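Local structure of extracellular solute-binding protein family 1 (Alicyclobacillus acidocaldarius subsp. acidocaldarius, 4OVJ) at residues 166-171 with 225-230; 175-180 with 230-235; 108-113 with 312-317; 317-322 with 334-339. The protein probably binds a solute outside the cell membrane and delivers it to an ABC-type importer, as other family 1 extracellular solute-binding proteins do. One frame throughout, in Å; residues are numbered along the deposited sequence.

Contact 1 (166-171 with 225-230); sequences ILEKVH and RKEGVV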
loop_
_atom_site.group_PDB
_atom_site.type_symbol
_atom_site.label_atom_id
_atom_site.label_comp_id
_atom_site.label_asym_id
_atom_site.label_seq_id
_atom_site.Cartn_x
_atom_site.Cartn_y
_atom_site.Cartn_z
ATOM N N ILE A 166 -13.916 -2.811 22.582
ATOM C CA ILE A 166 -14.866 -3.362 21.616
ATOM C C ILE A 166 -14.561 -4.838 21.340
ATOM O O ILE A 166 -15.466 -5.667 21.345
ATOM C CB ILE A 166 -14.889 -2.541 20.308
ATOM C CG1 ILE A 166 -15.533 -1.169 20.561
ATOM C CG2 ILE A 166 -15.625 -3.302 19.226
ATOM C CD1 ILE A 166 -15.147 -0.092 19.568
ATOM N N LEU A 167 -13.288 -5.159 21.126
ATOM C CA LEU A 167 -12.883 -6.536 20.879
ATOM C C LEU A 167 -13.279 -7.440 22.046
ATOM O O LEU A 167 -13.798 -8.552 21.845
ATOM C CB LEU A 167 -11.373 -6.619 20.629
ATOM C CG LEU A 167 -10.819 -5.953 19.372
ATOM C CD1 LEU A 167 -9.314 -6.182 19.331
ATOM C CD2 LEU A 167 -11.482 -6.520 18.128
ATOM N N GLU A 168 -13.051 -6.965 23.268
ATOM C CA GLU A 168 -13.456 -7.732 24.450
ATOM C C GLU A 168 -14.956 -8.009 24.446
ATOM O O GLU A 168 -15.378 -9.128 24.736
ATOM C CB GLU A 168 -13.015 -7.035 25.735
ATOM C CG GLU A 168 -11.508 -7.080 25.951
ATOM C CD GLU A 168 -11.035 -6.258 27.144
ATOM O OE1 GLU A 168 -11.413 -6.574 28.288
ATOM O OE2 GLU A 168 -10.260 -5.298 26.935
ATOM N N LYS A 169 -15.754 -7.003 24.095
ATOM C CA LYS A 169 -17.211 -7.152 24.053
ATOM C C LYS A 169 -17.667 -8.123 22.969
ATOM O O LYS A 169 -18.559 -8.944 23.196
ATOM C CB LYS A 169 -17.883 -5.792 23.868
ATOM C CG LYS A 169 -17.678 -4.839 25.036
ATOM C CD LYS A 169 -18.520 -5.213 26.249
ATOM C CE LYS A 169 -18.608 -4.053 27.231
ATOM N NZ LYS A 169 -19.508 -4.345 28.380
ATOM N N VAL A 170 -17.043 -8.051 21.799
ATOM C CA VAL A 170 -17.364 -8.974 20.707
ATOM C C VAL A 170 -17.044 -10.414 21.126
ATOM O O VAL A 170 -17.858 -11.317 20.958
ATOM C CB VAL A 170 -16.624 -8.597 19.410
ATOM C CG1 VAL A 170 -16.885 -9.630 18.328
ATOM C CG2 VAL A 170 -17.077 -7.224 18.929
ATOM N N HIS A 171 -15.852 -10.618 21.670
ATOM C CA HIS A 171 -15.427 -11.942 22.139
ATOM C C HIS A 171 -16.400 -12.509 23.162
ATOM O O HIS A 171 -16.740 -13.707 23.114
ATOM C CB HIS A 171 -14.036 -11.847 22.741
ATOM C CG HIS A 171 -13.575 -13.105 23.396
ATOM N ND1 HIS A 171 -13.411 -14.283 22.701
ATOM C CD2 HIS A 171 -13.242 -13.373 24.679
ATOM C CE1 HIS A 171 -12.988 -15.221 23.528
ATOM N NE2 HIS A 171 -12.884 -14.698 24.735
ATOM N N ARG A 225 -4.153 -11.109 23.846
ATOM C CA ARG A 225 -3.939 -12.564 23.878
ATOM C C ARG A 225 -4.315 -13.149 25.241
ATOM O O ARG A 225 -4.993 -14.171 25.313
ATOM C CB ARG A 225 -2.484 -12.922 23.583
ATOM C CG ARG A 225 -2.126 -12.875 22.121
ATOM C CD ARG A 225 -0.828 -13.600 21.835
ATOM N NE ARG A 225 0.299 -13.027 22.545
ATOM C CZ ARG A 225 0.974 -11.940 22.178
ATOM N NH1 ARG A 225 0.640 -11.248 21.099
ATOM N NH2 ARG A 225 1.996 -11.534 22.915
ATOM N N LYS A 226 -3.847 -12.495 26.304
ATOM C CA LYS A 226 -4.106 -12.909 27.694
ATOM C C LYS A 226 -5.602 -13.078 27.968
ATOM O O LYS A 226 -6.014 -14.010 28.671
ATOM C CB LYS A 226 -3.502 -11.879 28.665
ATOM C CG LYS A 226 -3.810 -12.108 30.139
ATOM C CD LYS A 226 -2.922 -11.262 31.049
ATOM C CE LYS A 226 -3.283 -9.783 30.985
ATOM N NZ LYS A 226 -2.588 -8.950 32.013
ATOM N N GLU A 227 -6.398 -12.173 27.409
ATOM C CA GLU A 227 -7.849 -12.172 27.580
ATOM C C GLU A 227 -8.574 -13.099 26.592
ATOM O O GLU A 227 -9.798 -13.221 26.658
ATOM C CB GLU A 227 -8.404 -10.753 27.401
ATOM C CG GLU A 227 -7.652 -9.646 28.138
ATOM C CD GLU A 227 -8.349 -9.119 29.372
ATOM O OE1 GLU A 227 -9.312 -9.758 29.862
ATOM O OE2 GLU A 227 -7.917 -8.050 29.866
ATOM N N GLY A 228 -7.844 -13.732 25.675
ATOM C CA GLY A 228 -8.439 -14.672 24.726
ATOM C C GLY A 228 -9.190 -14.011 23.580
ATOM O O GLY A 228 -9.958 -14.651 22.876
ATOM N N VAL A 229 -8.923 -12.732 23.363
ATOM C CA VAL A 229 -9.655 -11.934 22.401
ATOM C C VAL A 229 -9.055 -12.032 20.983
ATOM O O VAL A 229 -9.758 -11.845 19.976
ATOM C CB VAL A 229 -9.690 -10.481 22.908
ATOM C CG1 VAL A 229 -10.294 -9.577 21.890
ATOM C CG2 VAL A 229 -10.471 -10.428 24.217
ATOM N N VAL A 230 -7.753 -12.292 20.909
ATOM C CA VAL A 230 -7.079 -12.620 19.641
ATOM C C VAL A 230 -6.448 -14.005 19.816
ATOM O O VAL A 230 -6.315 -14.485 20.942
ATOM C CB VAL A 230 -6.018 -11.558 19.250
ATOM C CG1 VAL A 230 -6.644 -10.159 19.211
ATOM C CG2 VAL A 230 -4.838 -11.597 20.199
#

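Contact 2 (175-180 with 230-235); sequences GKWAEN and VPPGTV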
loop_
_atom_site.group_PDB
_atom_site.type_symbol
_atom_site.label_atom_id
_atom_site.label_comp_id
_atom_site.label_asym_id
_atom_site.label_seq_id
_atom_site.Cartn_x
_atom_site.Cartn_y
_atom_site.Cartn_z
ATOM N N GLY A 175 -17.853 -15.796 21.695
ATOM C CA GLY A 175 -16.944 -16.881 22.074
ATOM C C GLY A 175 -15.842 -17.165 21.056
ATOM O O GLY A 175 -15.067 -18.116 21.218
ATOM N N LYS A 176 -15.754 -16.340 20.014
ATOM C CA LYS A 176 -14.736 -16.498 18.991
ATOM C C LYS A 176 -13.705 -15.396 19.177
ATOM O O LYS A 176 -13.921 -14.452 19.945
ATOM C CB LYS A 176 -15.362 -16.390 17.603
ATOM C CG LYS A 176 -16.311 -17.526 17.264
ATOM C CD LYS A 176 -16.751 -17.436 15.822
ATOM C CE LYS A 176 -17.792 -18.501 15.479
ATOM N NZ LYS A 176 -18.463 -18.257 14.162
ATOM N N TRP A 177 -12.585 -15.505 18.477
ATOM C CA TRP A 177 -11.599 -14.426 18.483
ATOM C C TRP A 177 -12.208 -13.238 17.776
ATOM O O TRP A 177 -12.818 -13.399 16.726
ATOM C CB TRP A 177 -10.297 -14.853 17.826
ATOM C CG TRP A 177 -9.653 -15.990 18.544
ATOM C CD1 TRP A 177 -9.375 -16.056 19.873
ATOM C CD2 TRP A 177 -9.192 -17.226 17.976
ATOM N NE1 TRP A 177 -8.780 -17.258 20.179
ATOM C CE2 TRP A 177 -8.665 -17.998 19.035
ATOM C CE3 TRP A 177 -9.181 -17.758 16.686
ATOM C CZ2 TRP A 177 -8.128 -19.274 18.837
ATOM C CZ3 TRP A 177 -8.648 -19.034 16.490
ATOM C CH2 TRP A 177 -8.135 -19.770 17.558
ATOM N N ALA A 178 -12.066 -12.052 18.364
ATOM C CA ALA A 178 -12.665 -10.858 17.787
ATOM C C ALA A 178 -11.820 -10.299 16.637
ATOM O O ALA A 178 -12.357 -9.686 15.724
ATOM C CB ALA A 178 -12.888 -9.789 18.848
ATOM N N GLU A 179 -10.506 -10.501 16.712
ATOM C CA GLU A 179 -9.586 -10.115 15.641
ATOM C C GLU A 179 -8.411 -11.065 15.624
ATOM O O GLU A 179 -8.113 -11.696 16.622
ATOM C CB GLU A 179 -9.071 -8.681 15.869
ATOM C CG GLU A 179 -8.241 -8.098 14.717
ATOM C CD GLU A 179 -7.635 -6.736 15.036
ATOM O OE1 GLU A 179 -8.177 -6.037 15.893
ATOM O OE2 GLU A 179 -6.621 -6.344 14.410
ATOM N N ASN A 180 -7.743 -11.146 14.483
ATOM C CA ASN A 180 -6.448 -11.806 14.388
ATOM C C ASN A 180 -5.424 -11.044 15.219
ATOM O O ASN A 180 -5.604 -9.863 15.527
ATOM C CB ASN A 180 -5.978 -11.830 12.943
ATOM C CG ASN A 180 -6.771 -12.769 12.055
ATOM O OD1 ASN A 180 -7.823 -13.323 12.418
ATOM N ND2 ASN A 180 -6.272 -12.931 10.847
ATOM N N VAL A 230 -7.753 -12.292 20.909
ATOM C CA VAL A 230 -7.079 -12.620 19.641
ATOM C C VAL A 230 -6.448 -14.005 19.816
ATOM O O VAL A 230 -6.315 -14.485 20.942
ATOM C CB VAL A 230 -6.018 -11.558 19.250
ATOM C CG1 VAL A 230 -6.644 -10.159 19.211
ATOM C CG2 VAL A 230 -4.838 -11.597 20.199
ATOM N N PRO A 231 -6.081 -14.660 18.711
ATOM C CA PRO A 231 -5.633 -16.051 18.831
ATOM C C PRO A 231 -4.303 -16.169 19.548
ATOM O O PRO A 231 -3.536 -15.225 19.572
ATOM C CB PRO A 231 -5.501 -16.516 17.376
ATOM C CG PRO A 231 -6.239 -15.506 16.563
ATOM C CD PRO A 231 -6.096 -14.219 17.312
ATOM N N PRO A 232 -4.028 -17.343 20.142
ATOM C CA PRO A 232 -2.709 -17.592 20.744
ATOM C C PRO A 232 -1.620 -17.735 19.677
ATOM O O PRO A 232 -1.925 -17.930 18.492
ATOM C CB PRO A 232 -2.915 -18.903 21.484
ATOM C CG PRO A 232 -4.009 -19.590 20.748
ATOM C CD PRO A 232 -4.926 -18.509 20.247
ATOM N N GLY A 233 -0.362 -17.631 20.086
ATOM C CA GLY A 233 0.747 -17.685 19.152
ATOM C C GLY A 233 0.800 -18.955 18.329
ATOM O O GLY A 233 1.218 -18.939 17.181
ATOM N N THR A 234 0.380 -20.062 18.928
ATOM C CA THR A 234 0.386 -21.344 18.239
ATOM C C THR A 234 -0.591 -21.373 17.063
ATOM O O THR A 234 -0.352 -22.063 16.076
ATOM C CB THR A 234 0.059 -22.480 19.222
ATOM O OG1 THR A 234 -1.107 -22.132 19.980
ATOM C CG2 THR A 234 1.229 -22.702 20.167
ATOM N N VAL A 235 -1.688 -20.628 17.169
ATOM C CA VAL A 235 -2.641 -20.493 16.074
ATOM C C VAL A 235 -2.111 -19.507 15.033
ATOM O O VAL A 235 -2.105 -19.784 13.840
ATOM C CB VAL A 235 -4.033 -20.084 16.608
ATOM C CG1 VAL A 235 -4.987 -19.726 15.466
ATOM C CG2 VAL A 235 -4.603 -21.217 17.453
#

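Contact 3 (108-113 with 312-317); sequences KGINIS and LFVNFL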
loop_
_atom_site.group_PDB
_atom_site.type_symbol
_atom_site.label_atom_id
_atom_site.label_comp_id
_atom_site.label_asym_id
_atom_site.label_seq_id
_atom_site.Cartn_x
_atom_site.Cartn_y
_atom_site.Cartn_z
ATOM N N LYS A 108 1.298 21.184 -17.497
ATOM C CA LYS A 108 0.027 21.692 -18.016
ATOM C C LYS A 108 -0.970 20.578 -18.379
ATOM O O LYS A 108 -2.175 20.740 -18.215
ATOM C CB LYS A 108 0.283 22.593 -19.240
ATOM C CG LYS A 108 -0.947 22.914 -20.090
ATOM C CD LYS A 108 -2.064 23.559 -19.280
ATOM C CE LYS A 108 -3.458 23.101 -19.692
ATOM N NZ LYS A 108 -4.407 23.156 -18.539
ATOM N N GLY A 109 -0.470 19.456 -18.874
ATOM C CA GLY A 109 -1.336 18.399 -19.383
ATOM C C GLY A 109 -1.771 17.323 -18.408
ATOM O O GLY A 109 -2.534 16.432 -18.785
ATOM N N ILE A 110 -1.303 17.382 -17.167
ATOM C CA ILE A 110 -1.660 16.358 -16.178
ATOM C C ILE A 110 -2.567 16.955 -15.108
ATOM O O ILE A 110 -2.210 17.920 -14.426
ATOM C CB ILE A 110 -0.423 15.709 -15.524
ATOM C CG1 ILE A 110 0.537 15.176 -16.600
ATOM C CG2 ILE A 110 -0.854 14.545 -14.640
ATOM C CD1 ILE A 110 1.821 14.575 -16.057
ATOM N N ASN A 111 -3.758 16.386 -14.979
ATOM C CA ASN A 111 -4.708 16.843 -13.983
ATOM C C ASN A 111 -4.439 16.104 -12.678
ATOM O O ASN A 111 -4.796 14.943 -12.534
ATOM C CB ASN A 111 -6.139 16.592 -14.468
ATOM C CG ASN A 111 -7.176 17.003 -13.453
ATOM O OD1 ASN A 111 -6.868 17.675 -12.469
ATOM N ND2 ASN A 111 -8.422 16.590 -13.682
ATOM N N ILE A 112 -3.797 16.788 -11.735
ATOM C CA ILE A 112 -3.500 16.206 -10.437
ATOM C C ILE A 112 -4.491 16.627 -9.365
ATOM O O ILE A 112 -4.316 16.267 -8.208
ATOM C CB ILE A 112 -2.064 16.509 -9.976
ATOM C CG1 ILE A 112 -1.844 18.035 -9.853
ATOM C CG2 ILE A 112 -1.094 15.816 -10.916
ATOM C CD1 ILE A 112 -0.649 18.427 -9.024
ATOM N N SER A 113 -5.551 17.336 -9.759
ATOM C CA SER A 113 -6.599 17.761 -8.818
ATOM C C SER A 113 -7.397 16.571 -8.272
ATOM O O SER A 113 -8.083 16.691 -7.251
ATOM C CB SER A 113 -7.541 18.778 -9.484
ATOM O OG SER A 113 -8.419 18.150 -10.413
ATOM N N LEU A 312 -0.038 13.967 -21.918
ATOM C CA LEU A 312 -1.388 13.581 -22.312
ATOM C C LEU A 312 -1.625 12.075 -22.101
ATOM O O LEU A 312 -2.690 11.663 -21.632
ATOM C CB LEU A 312 -1.612 13.993 -23.761
ATOM C CG LEU A 312 -3.008 13.873 -24.350
ATOM C CD1 LEU A 312 -3.078 14.637 -25.663
ATOM C CD2 LEU A 312 -3.305 12.403 -24.534
ATOM N N PHE A 313 -0.625 11.259 -22.411
ATOM C CA PHE A 313 -0.719 9.816 -22.198
ATOM C C PHE A 313 -0.794 9.464 -20.708
ATOM O O PHE A 313 -1.648 8.696 -20.278
ATOM C CB PHE A 313 0.451 9.099 -22.867
ATOM C CG PHE A 313 0.422 7.611 -22.704
ATOM C CD1 PHE A 313 -0.610 6.854 -23.245
ATOM C CD2 PHE A 313 1.421 6.964 -22.021
ATOM C CE1 PHE A 313 -0.625 5.478 -23.090
ATOM C CE2 PHE A 313 1.414 5.595 -21.859
ATOM C CZ PHE A 313 0.396 4.843 -22.404
ATOM N N VAL A 314 0.096 10.042 -19.915
ATOM C CA VAL A 314 0.071 9.809 -18.479
ATOM C C VAL A 314 -1.259 10.275 -17.880
ATOM O O VAL A 314 -1.860 9.575 -17.063
ATOM C CB VAL A 314 1.287 10.464 -17.785
ATOM C CG1 VAL A 314 1.134 10.453 -16.276
ATOM C CG2 VAL A 314 2.551 9.718 -18.185
ATOM N N ASN A 315 -1.742 11.424 -18.317
ATOM C CA ASN A 315 -3.005 11.920 -17.824
ATOM C C ASN A 315 -4.163 10.992 -18.140
ATOM O O ASN A 315 -5.056 10.818 -17.305
ATOM C CB ASN A 315 -3.317 13.297 -18.392
ATOM C CG ASN A 315 -4.525 13.901 -17.734
ATOM O OD1 ASN A 315 -4.525 14.152 -16.524
ATOM N ND2 ASN A 315 -5.586 14.097 -18.512
ATOM N N PHE A 316 -4.141 10.415 -19.341
ATOM C CA PHE A 316 -5.129 9.429 -19.770
ATOM C C PHE A 316 -5.116 8.203 -18.849
ATOM O O PHE A 316 -6.162 7.770 -18.352
ATOM C CB PHE A 316 -4.876 9.003 -21.221
ATOM C CG PHE A 316 -5.860 7.992 -21.739
ATOM C CD1 PHE A 316 -7.044 8.415 -22.341
ATOM C CD2 PHE A 316 -5.595 6.627 -21.661
ATOM C CE1 PHE A 316 -7.945 7.492 -22.836
ATOM C CE2 PHE A 316 -6.499 5.697 -22.158
ATOM C CZ PHE A 316 -7.673 6.139 -22.737
ATOM N N LEU A 317 -3.935 7.664 -18.590
ATOM C CA LEU A 317 -3.812 6.513 -17.701
ATOM C C LEU A 317 -4.322 6.817 -16.300
ATOM O O LEU A 317 -4.939 5.975 -15.676
ATOM C CB LEU A 317 -2.368 6.022 -17.614
ATOM C CG LEU A 317 -1.783 5.472 -18.910
ATOM C CD1 LEU A 317 -0.323 5.120 -18.676
ATOM C CD2 LEU A 317 -2.585 4.294 -19.443
#

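Contact 4 (317-322 with 334-339); sequences LLNNVQ and PVSSSV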
loop_
_atom_site.group_PDB
_atom_site.type_symbol
_atom_site.label_atom_id
_atom_site.label_comp_id
_atom_site.label_asym_id
_atom_site.label_seq_id
_atom_site.Cartn_x
_atom_site.Cartn_y
_atom_site.Cartn_z
ATOM N N LEU A 317 -3.935 7.664 -18.590
ATOM C CA LEU A 317 -3.812 6.513 -17.701
ATOM C C LEU A 317 -4.322 6.817 -16.300
ATOM O O LEU A 317 -4.939 5.975 -15.676
ATOM C CB LEU A 317 -2.368 6.022 -17.614
ATOM C CG LEU A 317 -1.783 5.472 -18.910
ATOM C CD1 LEU A 317 -0.323 5.120 -18.676
ATOM C CD2 LEU A 317 -2.585 4.294 -19.443
ATOM N N LEU A 318 -4.068 8.027 -15.825
ATOM C CA LEU A 318 -4.484 8.427 -14.495
ATOM C C LEU A 318 -5.965 8.705 -14.380
ATOM O O LEU A 318 -6.577 8.320 -13.397
ATOM C CB LEU A 318 -3.714 9.671 -14.032
ATOM C CG LEU A 318 -2.213 9.500 -13.800
ATOM C CD1 LEU A 318 -1.569 10.874 -13.690
ATOM C CD2 LEU A 318 -1.938 8.687 -12.550
ATOM N N ASN A 319 -6.520 9.408 -15.360
ATOM C CA ASN A 319 -7.832 10.069 -15.187
ATOM C C ASN A 319 -8.939 9.648 -16.133
ATOM O O ASN A 319 -10.099 10.018 -15.930
ATOM C CB ASN A 319 -7.658 11.582 -15.278
ATOM C CG ASN A 319 -7.010 12.166 -14.044
ATOM O OD1 ASN A 319 -7.426 11.878 -12.921
ATOM N ND2 ASN A 319 -5.983 12.974 -14.236
ATOM N N ASN A 320 -8.608 8.911 -17.179
ATOM C CA ASN A 320 -9.626 8.554 -18.151
ATOM C C ASN A 320 -10.389 7.321 -17.705
ATOM O O ASN A 320 -9.784 6.350 -17.267
ATOM C CB ASN A 320 -9.006 8.344 -19.528
ATOM C CG ASN A 320 -10.045 8.066 -20.579
ATOM O OD1 ASN A 320 -10.464 6.933 -20.750
ATOM N ND2 ASN A 320 -10.472 9.102 -21.285
ATOM N N VAL A 321 -11.724 7.374 -17.788
ATOM C CA VAL A 321 -12.548 6.254 -17.339
ATOM C C VAL A 321 -12.388 4.998 -18.214
ATOM O O VAL A 321 -12.491 3.887 -17.697
ATOM C CB VAL A 321 -14.040 6.656 -17.182
ATOM C CG1 VAL A 321 -14.689 6.929 -18.528
ATOM C CG2 VAL A 321 -14.799 5.574 -16.426
ATOM N N GLN A 322 -12.103 5.160 -19.509
ATOM C CA GLN A 322 -11.848 3.993 -20.384
ATOM C C GLN A 322 -10.554 3.293 -19.963
ATOM O O GLN A 322 -10.478 2.061 -19.926
ATOM C CB GLN A 322 -11.786 4.378 -21.869
ATOM C CG GLN A 322 -12.992 5.146 -22.391
ATOM C CD GLN A 322 -14.317 4.527 -21.985
ATOM O OE1 GLN A 322 -14.493 3.307 -22.055
ATOM N NE2 GLN A 322 -15.263 5.368 -21.559
ATOM N N PRO A 334 -7.652 2.615 -7.912
ATOM C CA PRO A 334 -7.321 3.735 -8.782
ATOM C C PRO A 334 -6.959 4.998 -8.022
ATOM O O PRO A 334 -7.599 5.347 -7.024
ATOM C CB PRO A 334 -8.600 3.953 -9.582
ATOM C CG PRO A 334 -9.226 2.606 -9.631
ATOM C CD PRO A 334 -8.919 1.978 -8.306
ATOM N N VAL A 335 -5.917 5.669 -8.493
ATOM C CA VAL A 335 -5.420 6.846 -7.809
ATOM C C VAL A 335 -6.336 8.070 -7.950
ATOM O O VAL A 335 -6.375 8.924 -7.073
ATOM C CB VAL A 335 -3.987 7.166 -8.288
ATOM C CG1 VAL A 335 -3.974 7.562 -9.756
ATOM C CG2 VAL A 335 -3.368 8.236 -7.414
ATOM N N SER A 336 -7.071 8.143 -9.052
ATOM C CA SER A 336 -7.869 9.320 -9.390
ATOM C C SER A 336 -9.247 9.278 -8.757
ATOM O O SER A 336 -9.963 8.302 -8.927
ATOM C CB SER A 336 -8.062 9.415 -10.907
ATOM O OG SER A 336 -9.073 10.357 -11.222
ATOM N N SER A 337 -9.626 10.351 -8.079
ATOM C CA SER A 337 -10.963 10.440 -7.476
ATOM C C SER A 337 -12.070 10.373 -8.530
ATOM O O SER A 337 -13.133 9.787 -8.284
ATOM C CB SER A 337 -11.107 11.722 -6.661
ATOM O OG SER A 337 -10.872 12.885 -7.454
ATOM N N SER A 338 -11.829 10.940 -9.706
ATOM C CA SER A 338 -12.856 10.915 -10.763
ATOM C C SER A 338 -13.057 9.495 -11.302
ATOM O O SER A 338 -14.187 9.073 -11.533
ATOM C CB SER A 338 -12.554 11.927 -11.880
ATOM O OG SER A 338 -11.332 11.646 -12.521
ATOM N N VAL A 339 -11.968 8.740 -11.449
ATOM C CA VAL A 339 -12.047 7.358 -11.916
ATOM C C VAL A 339 -12.764 6.510 -10.873
ATOM O O VAL A 339 -13.645 5.727 -11.207
ATOM C CB VAL A 339 -10.654 6.780 -12.237
ATOM C CG1 VAL A 339 -10.714 5.282 -12.458
ATOM C CG2 VAL A 339 -10.075 7.483 -13.448
HETATM O O HOH W 1 -6.779 6.326 -11.514
HETATM O O HOH W 2 -12.314 10.161 -14.522
#

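Contact 1 (166-171 with 225-230)
Apolar packing comes first: Val-229 sits against the flank of helix 160-174, its two methyls divided between neighbouring helix residues. CG1, anti to the backbone N (chi1 174°), presses on Leu-167 at 3.4 Å from its CB, tighter than a usual carbon contact. CG2 rests 3.9 Å from Glu-168 CG, the valine crossing that extended side chain at about a right angle, and also faces CB of His-171. The loop that carries Val-229 leaves helix 211-226 through a Schellman motif, in which Gly-228 takes positive phi (77°) and its N bonds back to Arg-225 O. That turn brings the carbonyl of Gly-228 over one face of the His-171 imidazole, the oxygen standing 3.1 Å above the ring plane and offset toward the rim. Its closest ring atom is CE1, with Gly-228 O 3.2 Å away, and the angles to both ring nitrogens are too poor for a hydrogen bond. The ring is swung out with CG anti to its backbone N, and ND1 is hydrogen-bonded to the backbone O of Lys-176. Glu-168 OE1 and Glu-227 OE2, like charges, lie 4.1 Å apart, which would probably raise the proton affinity of either carboxylate.

Contact 2 (175-180 with 230-235)
The indole of Trp-177 is a broad lid laid across the extended Val-Pro-Pro link, and each bump of the link meets a different part of it. Pro-231 lies under the five-membered ring: its CA stands 3.6 Å from the centroid of that ring, only 11° off the normal, a CH-pi contact over the face. The pyrrolidine continues below the ring fusion, with CG 3.7 Å from Trp-177 CD2. Farther out, Pro-232 crosses the indole at about a right angle and brings CD within 3.6 Å of Trp-177 CZ2. At the far end Val-235 meets the six-membered ring tip to tip, both its methyls near CH2, CG1 at 3.8 Å. Pro-232 occupies the N-cap position of helix 233-236, so the lid lies over the last part of the link and the first turn of this short helix. On the near side the knob is a carbonyl: Glu-179 O points into the notch between Val-230 and Pro-231, 3.3 Å from Val-230 CA in a CA-H...O contact and just as close to Pro-231 CD. This buried oxygen has no hydrogen-bond partner in the model, and these C-H groups are its close neighbours across the contact. CG1 of Val-230, anti to the carbonyl carbon, fits beside the same oxygen and lies 3.8 Å from Asn-180 O. The amide of Asn-180 leads elsewhere, bonding Ser-254 and Asp-247.

Contact 3 (108-113 with 312-317)
An asparagine on helix 307-319 reads the backbone of the loop between helices 92-98 and 117-121, just where that loop folds into an Asx turn. Asn-315 extends from the helix with CG anti to its backbone N (chi1 -172°), and its OD1 accepts from Asn-111 N at 2.8 Å. The bond is almost straight at hydrogen, 174°, although the donor stands above the carbonyl plane, 46° out of it. OD1 also accepts from Asn-319 ND2, one turn further along the same helix, so two donors grip this oxygen. Beside the bond, Gly-109 O approaches the root of the side chain, 3.3 Å from Asn-315 CB. Asn-111 in turn shapes its own loop: its OD1 receives the backbone N of Ser-113 at 3.0 Å, which makes the Asx turn, and Ser-113 OG at 2.6 Å on an in-plane lone pair. An alanine in place of Asn-315 would remove the acceptor for Asn-111 N and would probably loosen the loop's hold on the helix. Apolar contact is lighter. Ile-110 slides past Asn-315 in the opposite direction and crosses Val-314 obliquely, its CD1 4.2 Å from Val-314 CG1. Val-314 also packs on Trp-298 and Ile-300 of strand 293-300, while Phe-313, on another side of the helix, meets Phe-48 and Phe-29 edge-to-face.

Contact 4 (317-322 with 334-339)
One direct hydrogen bond ties the end of helix 307-319 to the start of helix 337-345: Ser-336 OG donates to Asn-319 OD1 at 2.8 Å, arriving in the plane of the amide carbonyl. Ser-336 holds its hydroxyl anti to the backbone N (chi1 167°), and from the N-cap position the same oxygen accepts weak bonds from Ser-338 N and Val-339 N. It thus caps one helix while donating to a residue at the end of another. The amide of Asn-319 is gripped on both ends, since OD1 also takes the Thr-114 hydroxyl and ND2 reaches Asn-111 O. A leucine at Asn-319 would remove the amide and with it the acceptor of Ser-336 OG, and would probably loosen the junction between the two helices.

Two waters bridge the segments. One joins backbone to backbone, donating to Leu-318 O at 2.8 Å and accepting from Ser-336 N; the other runs from a backbone carbonyl to a serine hydroxyl, donating to Asn-319 O at 2.6 Å and hydrogen-bonded to Ser-338 OG.

The apolar pair is Leu-318 with Val-335, which cross obliquely, Leu-318 CD2 3.6 Å from Val-335 CG1. Separately, the CG2 methyl of Val-339 packs on the carbonyl oxygens of Leu-318 and Asn-319, 3.5 Å from Asn-319 O. Beyond the break, Asn-320 is the N-cap of helix 321-327, its OD1 accepting from Ala-323 N and, weakly, from Gln-322 N. Leu-318 packs on Trp-298 of strand 293-300 and Ile-132 of strand 128-144, and Val-335 touches Leu-136 of that second strand, so the helix junction rests on the mixed sheet.

In the fold
The four contacts form two clusters on opposite sides of the chain's centre, consistent with the two lobes of a periplasmic-binding-protein fold. Contacts 1 and 2, centres 8 Å apart, share Val-230 and interleave along the chain, so helices 160-174 and 211-226 and the loops that follow them are knitted into one unit. Contacts 3 and 4, centres 10 Å apart, share Leu-317 and helix 307-319, and follow each other in sequence. Between clusters the centres are about 39 to 48 Å apart, with no touch. Contact 3 closes a long loop of chain that encloses contacts 1 and 2, so the chain leaves one cluster, builds the other and returns.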